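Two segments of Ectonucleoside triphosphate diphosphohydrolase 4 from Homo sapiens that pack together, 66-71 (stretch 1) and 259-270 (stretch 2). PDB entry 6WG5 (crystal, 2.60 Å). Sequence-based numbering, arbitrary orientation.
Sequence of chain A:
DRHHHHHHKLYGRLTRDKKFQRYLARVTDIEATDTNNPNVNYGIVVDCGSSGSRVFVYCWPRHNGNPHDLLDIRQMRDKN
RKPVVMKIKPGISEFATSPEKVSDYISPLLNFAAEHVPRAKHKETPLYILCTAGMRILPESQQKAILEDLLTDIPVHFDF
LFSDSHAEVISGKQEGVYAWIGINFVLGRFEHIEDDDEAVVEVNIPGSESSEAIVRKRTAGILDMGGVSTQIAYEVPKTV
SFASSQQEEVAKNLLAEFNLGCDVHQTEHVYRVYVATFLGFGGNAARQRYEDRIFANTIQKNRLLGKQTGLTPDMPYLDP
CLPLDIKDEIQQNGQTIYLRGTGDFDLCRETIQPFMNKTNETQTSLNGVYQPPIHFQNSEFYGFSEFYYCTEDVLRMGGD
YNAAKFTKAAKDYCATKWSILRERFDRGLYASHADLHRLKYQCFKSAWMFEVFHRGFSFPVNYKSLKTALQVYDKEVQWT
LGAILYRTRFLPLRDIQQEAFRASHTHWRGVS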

# COMPACT_ATOMS: atom_id res chain seq x y z
N ASN A 66 -9.15 29.09 2.44
CA ASN A 66 -9.74 28.50 3.64
C ASN A 66 -8.70 27.67 4.37
O ASN A 66 -8.24 26.66 3.82
CB ASN A 66 -10.93 27.63 3.27
CG ASN A 66 -11.71 27.16 4.48
OD1 ASN A 66 -11.25 27.27 5.61
ND2 ASN A 66 -12.90 26.62 4.24
N PRO A 67 -8.31 28.03 5.60
CA PRO A 67 -7.25 27.26 6.28
C PRO A 67 -7.61 25.79 6.49
O PRO A 67 -6.70 24.97 6.68
CB PRO A 67 -7.08 27.99 7.62
CG PRO A 67 -7.70 29.33 7.42
CD PRO A 67 -8.81 29.13 6.44
N HIS A 68 -8.89 25.44 6.48
CA HIS A 68 -9.32 24.06 6.71
C HIS A 68 -9.22 23.19 5.47
O HIS A 68 -9.38 21.97 5.58
CB HIS A 68 -10.75 24.04 7.23
CG HIS A 68 -10.93 24.75 8.54
ND1 HIS A 68 -9.88 25.02 9.39
CD2 HIS A 68 -12.04 25.25 9.14
CE1 HIS A 68 -10.34 25.65 10.46
NE2 HIS A 68 -11.64 25.80 10.33
N ASP A 69 -8.98 23.77 4.30
CA ASP A 69 -8.97 23.02 3.05
C ASP A 69 -7.54 22.75 2.59
O ASP A 69 -6.68 23.63 2.66
CB ASP A 69 -9.72 23.77 1.95
CG ASP A 69 -11.22 23.75 2.15
OD1 ASP A 69 -11.71 22.88 2.90
OD2 ASP A 69 -11.92 24.61 1.56
N LEU A 70 -7.30 21.52 2.14
CA LEU A 70 -6.03 21.18 1.52
C LEU A 70 -6.04 21.59 0.05
O LEU A 70 -7.06 22.02 -0.50
CB LEU A 70 -5.76 19.68 1.63
CG LEU A 70 -5.95 19.03 3.00
CD1 LEU A 70 -5.58 17.56 2.93
CD2 LEU A 70 -5.13 19.75 4.05
N LEU A 71 -4.88 21.46 -0.60
CA LEU A 71 -4.80 21.72 -2.02
C LEU A 71 -5.64 20.72 -2.80
O LEU A 71 -5.82 19.57 -2.38
CB LEU A 71 -3.35 21.67 -2.49
CG LEU A 71 -2.40 22.73 -1.94
CD1 LEU A 71 -0.98 22.50 -2.44
CD2 LEU A 71 -2.87 24.13 -2.31
N ASN A 259 1.04 16.39 10.46
CA ASN A 259 0.02 17.43 10.30
C ASN A 259 -0.09 17.75 8.82
O ASN A 259 0.88 18.20 8.20
CB ASN A 259 0.39 18.68 11.10
CG ASN A 259 -0.72 19.71 11.11
OD1 ASN A 259 -1.71 19.59 10.39
ND2 ASN A 259 -0.55 20.75 11.92
N LEU A 260 -1.27 17.51 8.24
CA LEU A 260 -1.47 17.75 6.82
C LEU A 260 -1.83 19.19 6.50
O LEU A 260 -1.73 19.60 5.34
CB LEU A 260 -2.58 16.83 6.28
CG LEU A 260 -2.15 15.44 5.83
CD1 LEU A 260 -3.38 14.57 5.62
CD2 LEU A 260 -1.33 15.52 4.56
N GLY A 261 -2.25 19.97 7.50
CA GLY A 261 -2.61 21.35 7.26
C GLY A 261 -1.39 22.24 7.14
O GLY A 261 -0.25 21.84 7.38
N CYS A 262 -1.65 23.49 6.76
CA CYS A 262 -0.59 24.48 6.61
C CYS A 262 -0.28 25.20 7.92
O CYS A 262 0.81 25.77 8.04
CB CYS A 262 -0.97 25.51 5.55
SG CYS A 262 -2.54 26.36 5.86
N ASP A 263 -1.19 25.19 8.88
CA ASP A 263 -1.01 25.87 10.16
C ASP A 263 -0.53 24.84 11.18
O ASP A 263 -1.30 23.96 11.59
CB ASP A 263 -2.30 26.54 10.61
CG ASP A 263 -2.11 27.47 11.79
OD1 ASP A 263 -1.12 27.29 12.53
OD2 ASP A 263 -2.94 28.38 11.97
N VAL A 264 0.73 24.95 11.60
CA VAL A 264 1.30 24.03 12.57
C VAL A 264 0.62 24.13 13.93
O VAL A 264 0.81 23.25 14.77
CB VAL A 264 2.82 24.26 12.72
CG1 VAL A 264 3.54 23.93 11.42
CG2 VAL A 264 3.11 25.70 13.14
N HIS A 265 -0.16 25.19 14.16
CA HIS A 265 -0.82 25.39 15.45
C HIS A 265 -2.25 24.89 15.48
O HIS A 265 -2.88 24.92 16.55
CB HIS A 265 -0.79 26.88 15.81
CG HIS A 265 0.58 27.40 16.07
ND1 HIS A 265 1.10 28.51 15.43
CD2 HIS A 265 1.56 26.96 16.90
CE1 HIS A 265 2.33 28.74 15.86
NE2 HIS A 265 2.63 27.81 16.75
N GLN A 266 -2.79 24.43 14.36
CA GLN A 266 -4.11 23.81 14.31
C GLN A 266 -3.97 22.29 14.36
O GLN A 266 -2.93 21.72 14.02
CB GLN A 266 -4.87 24.24 13.06
CG GLN A 266 -5.66 25.53 13.25
CD GLN A 266 -5.87 26.29 11.95
OE1 GLN A 266 -5.84 25.71 10.86
NE2 GLN A 266 -6.08 27.59 12.07
N THR A 267 -5.05 21.63 14.78
CA THR A 267 -5.04 20.19 15.00
C THR A 267 -6.05 19.43 14.15
O THR A 267 -6.09 18.20 14.23
CB THR A 267 -5.30 19.88 16.48
OG1 THR A 267 -6.57 20.41 16.87
CG2 THR A 267 -4.20 20.47 17.35
N GLU A 268 -6.86 20.12 13.35
CA GLU A 268 -7.90 19.44 12.58
C GLU A 268 -7.32 18.36 11.69
O GLU A 268 -7.95 17.32 11.49
CB GLU A 268 -8.69 20.45 11.74
CG GLU A 268 -9.40 21.52 12.56
CD GLU A 268 -8.52 22.72 12.86
OE1 GLU A 268 -8.08 23.39 11.90
OE2 GLU A 268 -8.25 22.98 14.05
N HIS A 269 -6.11 18.57 11.15
CA HIS A 269 -5.48 17.64 10.23
C HIS A 269 -4.29 16.91 10.85
O HIS A 269 -3.40 16.45 10.12
CB HIS A 269 -5.05 18.36 8.95
CG HIS A 269 -6.19 18.81 8.09
ND1 HIS A 269 -7.13 17.94 7.60
CD2 HIS A 269 -6.53 20.03 7.63
CE1 HIS A 269 -8.01 18.61 6.87
NE2 HIS A 269 -7.67 19.88 6.88
N VAL A 270 -4.23 16.82 12.17
CA VAL A 270 -3.20 16.03 12.85
C VAL A 270 -3.71 14.59 12.97
O VAL A 270 -4.80 14.35 13.50
CB VAL A 270 -2.87 16.62 14.23
CG1 VAL A 270 -1.92 15.70 14.99
CG2 VAL A 270 -2.26 18.00 14.08
O HOH W 1 -4.35 23.69 4.72

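This is a small contact between two irregular loops, burying 368 Å² in all, in which one direct hydrogen bond is backed by apolar packing of a leucine methyl over one face of the same imidazole and by a bridging water. The bond runs from His-269 NE2 to His-68 O at 3.0 Å, and its N-H...O angle of 171° makes it nearly straight. His-269 points its CA-to-CB bond toward stretch 1, so the ring reaches the carbonyl with its edge, where the NE2 proton lies in the ring plane.

That orientation leaves a face free for Leu-70. Leu-70 CD2 sits 4.0 Å from the centroid of the His-269 ring and 19° off the normal, a CH-pi contact. Leu-70 CD2 also lies 3.6 Å from Leu-260 O and 4.5 Å from Leu-260 CB. Leucine suits this place because its apolar side chain is long enough to carry a methyl, CD2, from a sideways CA-to-CB bond to the imidazole, where it covers one face. Gly-261, buried, passes close by, its CA 4.4 Å from Leu-70 CD2.

Stretch 1 is shaped by a type I turn from Asn-66 to Asp-69, closed by Asp-69 N to Asn-66 O (3.0 Å) and reinforced by His-68 N to Asn-66 OD1 (3.1 Å). Pro-67, with phi at -60°, fits the second position of such a turn. In stretch 2, a backbone bond from Leu-260 N to His-269 O (3.0 Å) ties together two residues that both touch Leu-70 CD2.

Water 1 extends the polar link, lying 3.1 Å from Asp-69 O and accepting a weak bond from Cys-262 N at 3.4 Å. Pro-67 CB meets Gln-266 OE1 at 4.2 Å. His-68 ND1 approaches Glu-268 OE1 to 3.5 Å, but the poor angle rules out a hydrogen bond, leaving simple proximity of polar groups.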